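Local structure of putative amidohydrolase/peptidase (Burkholderia cenocepacia, 4WJB) at residues V151-F156 with C374-V379; P303-L308 with T337-P342. The protein probably hydrolyses carbon–nitrogen bonds other than peptide bonds, as a two-zinc amidohydrolase of the peptidase M20 family. All coordinates share one frame; numbering follows the deposited sequence.

Contact 1 of 2, residues V151-F156 with C374-V379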
loop_
_atom_site.group_PDB
_atom_site.type_symbol
_atom_site.label_atom_id
_atom_site.label_comp_id
_atom_site.label_asym_id
_atom_site.label_seq_id
_atom_site.Cartn_x
_atom_site.Cartn_y
_atom_site.Cartn_z
ATOM N N VAL A 151 -4.438 -23.101 22.440
ATOM C CA VAL A 151 -5.679 -23.017 23.203
ATOM C C VAL A 151 -5.685 -23.980 24.386
ATOM O O VAL A 151 -6.251 -23.664 25.431
ATOM C CB VAL A 151 -6.922 -23.278 22.309
ATOM C CG1 VAL A 151 -6.881 -24.673 21.690
ATOM C CG2 VAL A 151 -8.207 -23.087 23.107
ATOM N N SER A 152 -5.030 -25.133 24.243
ATOM C CA SER A 152 -5.128 -26.176 25.267
ATOM C C SER A 152 -4.161 -25.941 26.425
ATOM O O SER A 152 -4.521 -26.110 27.589
ATOM C CB SER A 152 -4.885 -27.556 24.658
ATOM O OG SER A 152 -5.218 -28.567 25.591
ATOM N N ALA A 153 -2.932 -25.549 26.107
ATOM C CA ALA A 153 -2.023 -25.096 27.144
ATOM C C ALA A 153 -2.634 -23.856 27.792
ATOM O O ALA A 153 -2.415 -23.588 28.973
ATOM C CB ALA A 153 -0.641 -24.801 26.577
ATOM N N GLY A 154 -3.420 -23.120 27.011
ATOM C CA GLY A 154 -4.141 -21.966 27.515
ATOM C C GLY A 154 -5.138 -22.332 28.601
ATOM O O GLY A 154 -5.147 -21.720 29.671
ATOM N N VAL A 155 -5.984 -23.322 28.331
ATOM C CA VAL A 155 -6.921 -23.812 29.344
ATOM C C VAL A 155 -6.154 -24.337 30.560
ATOM O O VAL A 155 -6.529 -24.086 31.705
ATOM C CB VAL A 155 -7.831 -24.929 28.798
ATOM C CG1 VAL A 155 -8.792 -25.411 29.886
ATOM C CG2 VAL A 155 -8.608 -24.441 27.583
ATOM N N PHE A 156 -5.066 -25.052 30.297
ATOM C CA PHE A 156 -4.220 -25.592 31.361
ATOM C C PHE A 156 -3.700 -24.473 32.257
ATOM O O PHE A 156 -3.529 -24.655 33.466
ATOM C CB PHE A 156 -3.049 -26.380 30.753
ATOM C CG PHE A 156 -2.178 -27.083 31.769
ATOM C CD1 PHE A 156 -1.134 -26.414 32.396
ATOM C CD2 PHE A 156 -2.387 -28.422 32.073
ATOM C CE1 PHE A 156 -0.326 -27.065 33.321
ATOM C CE2 PHE A 156 -1.581 -29.079 32.994
ATOM C CZ PHE A 156 -0.554 -28.398 33.620
ATOM N N CYS A 374 4.858 -20.499 26.886
ATOM C CA CYS A 374 4.592 -19.103 27.222
ATOM C C CYS A 374 3.385 -18.980 28.155
ATOM O O CYS A 374 3.353 -18.113 29.029
ATOM C CB CYS A 374 4.371 -18.273 25.953
ATOM S SG CYS A 374 5.846 -18.153 24.905
ATOM N N TYR A 375 2.402 -19.853 27.962
ATOM C CA TYR A 375 1.220 -19.882 28.811
ATOM C C TYR A 375 1.492 -20.686 30.089
ATOM O O TYR A 375 1.068 -20.302 31.177
ATOM C CB TYR A 375 0.019 -20.471 28.055
ATOM C CG TYR A 375 -0.620 -19.539 27.030
ATOM C CD1 TYR A 375 -0.315 -18.184 27.002
ATOM C CD2 TYR A 375 -1.533 -20.023 26.097
ATOM C CE1 TYR A 375 -0.903 -17.333 26.068
ATOM C CE2 TYR A 375 -2.125 -19.187 25.162
ATOM C CZ TYR A 375 -1.808 -17.842 25.154
ATOM O OH TYR A 375 -2.392 -17.009 24.227
ATOM N N VAL A 376 2.214 -21.791 29.950
ATOM C CA VAL A 376 2.513 -22.655 31.093
ATOM C C VAL A 376 3.337 -21.884 32.122
ATOM O O VAL A 376 3.260 -22.149 33.319
ATOM C CB VAL A 376 3.243 -23.937 30.643
ATOM C CG1 VAL A 376 3.578 -24.850 31.841
ATOM C CG2 VAL A 376 2.380 -24.683 29.639
ATOM N N ALA A 377 4.091 -20.898 31.650
ATOM C CA ALA A 377 4.874 -20.042 32.535
ATOM C C ALA A 377 4.003 -19.338 33.584
ATOM O O ALA A 377 4.500 -18.943 34.637
ATOM C CB ALA A 377 5.660 -19.018 31.717
ATOM N N ARG A 378 2.708 -19.202 33.305
ATOM C CA ARG A 378 1.775 -18.590 34.255
ATOM C C ARG A 378 1.467 -19.467 35.468
ATOM O O ARG A 378 1.075 -18.956 36.518
ATOM C CB ARG A 378 0.450 -18.248 33.568
ATOM C CG ARG A 378 0.554 -17.225 32.457
ATOM C CD ARG A 378 -0.827 -16.796 31.999
ATOM N NE ARG A 378 -0.755 -15.994 30.782
ATOM C CZ ARG A 378 -1.765 -15.286 30.293
ATOM N NH1 ARG A 378 -2.934 -15.264 30.922
ATOM N NH2 ARG A 378 -1.600 -14.593 29.177
ATOM N N VAL A 379 1.617 -20.779 35.324
ATOM C CA VAL A 379 1.199 -21.691 36.388
ATOM C C VAL A 379 2.315 -22.615 36.867
ATOM O O VAL A 379 2.072 -23.527 37.656
ATOM C CB VAL A 379 -0.001 -22.565 35.948
ATOM C CG1 VAL A 379 -1.227 -21.697 35.674
ATOM C CG2 VAL A 379 0.361 -23.402 34.724
#
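Two short helices of the M20 catalytic domain pack here side by side: helix 151-157, which follows strand 133-138 in the chain, and the end of helix 372-376 with its following turn. The contact is buried and apolar and lies on the zinc-site side of the domain, with the A153 side chain about 8 Å from that of the zinc ligand H96 and about 7 Å from that of E141, a zinc-binding residue whose metal is not bound to this chain. The closest approach is at G154, where a backbone without a side chain lets the Y375 ring come right up to the helix: Y375 CD2 stands 3.5 Å from G154 CA. The ring gets there because its CG is anti to the carbonyl carbon (chi1 -75°), which swings it across toward residues 153 and 154; the carbonyl carbon of A153 sits at the ring edge, near its plane. Beside this, A153 CB meets V376 CG2 at 4.3 Å. Both of these side chains also touch W138 on strand 133-138, so the two helices share one indole as their floor. F156 has its CG anti to the backbone N (chi1 -175°), which carries the ring out from the helix to meet W138 edge-to-face and V379 obliquely. The touching branch of V379 is the one wedged between its own N and carbonyl carbon, with CG2 4.0 Å from F156 CE1.

Contact 2 of 2, residues P303-L308 with T337-P342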
loop_
_atom_site.group_PDB
_atom_site.type_symbol
_atom_site.label_atom_id
_atom_site.label_comp_id
_atom_site.label_asym_id
_atom_site.label_seq_id
_atom_site.Cartn_x
_atom_site.Cartn_y
_atom_site.Cartn_z
ATOM N N PRO A 303 11.145 -7.943 24.869
ATOM C CA PRO A 303 10.959 -8.672 26.131
ATOM C C PRO A 303 10.753 -7.764 27.344
ATOM O O PRO A 303 10.427 -8.259 28.423
ATOM C CB PRO A 303 12.267 -9.458 26.274
ATOM C CG PRO A 303 13.277 -8.639 25.515
ATOM C CD PRO A 303 12.507 -8.106 24.331
ATOM N N ASP A 304 10.954 -6.460 27.175
ATOM C CA ASP A 304 10.862 -5.515 28.288
ATOM C C ASP A 304 9.678 -4.573 28.096
ATOM O O ASP A 304 9.632 -3.817 27.123
ATOM C CB ASP A 304 12.167 -4.715 28.413
ATOM C CG ASP A 304 12.243 -3.887 29.690
ATOM O OD1 ASP A 304 11.194 -3.579 30.293
ATOM O OD2 ASP A 304 13.373 -3.533 30.089
ATOM N N ASP A 305 8.730 -4.604 29.030
ATOM C CA ASP A 305 7.545 -3.754 28.929
ATOM C C ASP A 305 7.888 -2.269 29.046
ATOM O O ASP A 305 7.199 -1.423 28.475
ATOM C CB ASP A 305 6.514 -4.128 29.997
ATOM C CG ASP A 305 5.171 -4.498 29.400
ATOM O OD1 ASP A 305 5.039 -4.458 28.156
ATOM O OD2 ASP A 305 4.244 -4.824 30.166
ATOM N N ALA A 306 8.944 -1.953 29.791
ATOM C CA ALA A 306 9.395 -0.571 29.925
ATOM C C ALA A 306 9.855 -0.025 28.579
ATOM O O ALA A 306 9.566 1.122 28.235
ATOM C CB ALA A 306 10.513 -0.467 30.951
ATOM N N VAL A 307 10.572 -0.853 27.824
ATOM C CA VAL A 307 11.008 -0.485 26.480
ATOM C C VAL A 307 9.808 -0.311 25.546
ATOM O O VAL A 307 9.758 0.631 24.756
ATOM C CB VAL A 307 11.982 -1.534 25.894
ATOM C CG1 VAL A 307 12.192 -1.310 24.399
ATOM C CG2 VAL A 307 13.308 -1.494 26.641
ATOM N N LEU A 308 8.840 -1.217 25.646
ATOM C CA LEU A 308 7.610 -1.102 24.870
ATOM C C LEU A 308 6.888 0.207 25.188
ATOM O O LEU A 308 6.310 0.835 24.300
ATOM C CB LEU A 308 6.692 -2.302 25.131
ATOM C CG LEU A 308 7.128 -3.615 24.474
ATOM C CD1 LEU A 308 6.209 -4.757 24.879
ATOM C CD2 LEU A 308 7.178 -3.485 22.953
ATOM N N THR A 337 -2.486 -5.383 22.789
ATOM C CA THR A 337 -1.465 -5.279 23.818
ATOM C C THR A 337 -1.194 -6.660 24.406
ATOM O O THR A 337 -2.128 -7.378 24.764
ATOM C CB THR A 337 -1.890 -4.325 24.951
ATOM O OG1 THR A 337 -2.270 -3.061 24.398
ATOM C CG2 THR A 337 -0.750 -4.128 25.934
ATOM N N TYR A 338 0.080 -7.026 24.499
ATOM C CA TYR A 338 0.478 -8.323 25.038
ATOM C C TYR A 338 1.713 -8.172 25.916
ATOM O O TYR A 338 2.767 -7.764 25.441
ATOM C CB TYR A 338 0.742 -9.320 23.905
ATOM C CG TYR A 338 1.039 -10.742 24.355
ATOM C CD1 TYR A 338 0.017 -11.600 24.750
ATOM C CD2 TYR A 338 2.342 -11.229 24.362
ATOM C CE1 TYR A 338 0.287 -12.902 25.151
ATOM C CE2 TYR A 338 2.623 -12.529 24.761
ATOM C CZ TYR A 338 1.592 -13.359 25.154
ATOM O OH TYR A 338 1.873 -14.649 25.547
ATOM N N ALA A 339 1.580 -8.496 27.197
ATOM C CA ALA A 339 2.692 -8.358 28.132
ATOM C C ALA A 339 3.781 -9.394 27.863
ATOM O O ALA A 339 3.487 -10.534 27.489
ATOM C CB ALA A 339 2.194 -8.472 29.575
ATOM N N PRO A 340 5.047 -8.999 28.049
ATOM C CA PRO A 340 6.170 -9.917 27.869
ATOM C C PRO A 340 6.078 -11.096 28.830
ATOM O O PRO A 340 5.512 -10.969 29.920
ATOM C CB PRO A 340 7.395 -9.049 28.176
ATOM C CG PRO A 340 6.925 -7.635 27.984
ATOM C CD PRO A 340 5.496 -7.647 28.422
ATOM N N VAL A 341 6.611 -12.238 28.414
ATOM C CA VAL A 341 6.599 -13.424 29.255
ATOM C C VAL A 341 8.025 -13.774 29.657
ATOM O O VAL A 341 8.727 -14.483 28.933
ATOM C CB VAL A 341 5.948 -14.626 28.538
ATOM C CG1 VAL A 341 5.902 -15.836 29.461
ATOM C CG2 VAL A 341 4.549 -14.262 28.061
ATOM N N PRO A 342 8.476 -13.239 30.796
ATOM C CA PRO A 342 9.761 -13.690 31.330
ATOM C C PRO A 342 9.646 -15.133 31.792
ATOM O O PRO A 342 8.632 -15.504 32.383
ATOM C CB PRO A 342 10.005 -12.747 32.512
ATOM C CG PRO A 342 8.635 -12.319 32.929
ATOM C CD PRO A 342 7.851 -12.214 31.648
HETATM O O HOH W 1 2.886 -5.092 26.321
#
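This is a proline wedged against the start of a helix, a surface contact in which the ring packs against oxygens and one leucine methyl, at the base of the lid (dimerisation) domain, where its ferredoxin-like alpha/beta layers meet the catalytic domain. In that fold strands 289-302 and 329-342 lie on either side of strand 217-234, and helix 305-326 connects them. Segment 303-308 is the corner that turns from the first strand into the helix; 337-342 is the end of the last strand, interrupted around A339 and P340. The P340 ring carries nearly everything. Its CB presses on the carbonyl of P303, 3.1 Å from P303 O, and its CD lies 3.2 Å from D305 OD1, so a carbonyl oxygen of the corner and a carboxylate oxygen of the first helical residue lie against the ring carbons. CG reaches inward and meets L308 CD1 at 4.3 Å, the apolar end of the wedge.

The D305 carboxylate crosses the proline at about a right angle. Its chi1 of -123° lies between the staggered positions, perhaps because OD1 is held by a salt bridge to R227 NH2 on the neighbouring strand and by a water 2.9 Å from D305 OD1. That water also donates, weakly, to Y338 O, linking the helix start to the strand. The helix itself is opened by D304 as N-cap, while the backbone N of D304 makes a hydrogen bond to H302 ND1. The D304 side chain turns away from P340, with CG anti to its backbone N, and D304 OD1 takes the N-H of A306 N at 2.8 Å, a bent bond (141°) that reaches the oxygen from above the carboxylate plane.

Contacts 1 and 2 have centres 18 Å apart, yet their segments 374-379 and 337-342 touch directly, joining catalytic and lid domains at the joint between them. V341, whose CB points away from segment 303-308, faces segment 374-379 instead: its CG1 packs 3.4 Å from C374 O and 3.9 Å from A377 CB. Y338 does likewise, its OH lying 3.9 Å from Y375 CE1, so the tyrosine that meets G154 on one helix also meets the lid strand. Contact 1 is the one near the metal site, the A153 side chain being about 11 Å from the bound zinc; contact 2 lies away from the annotated sites.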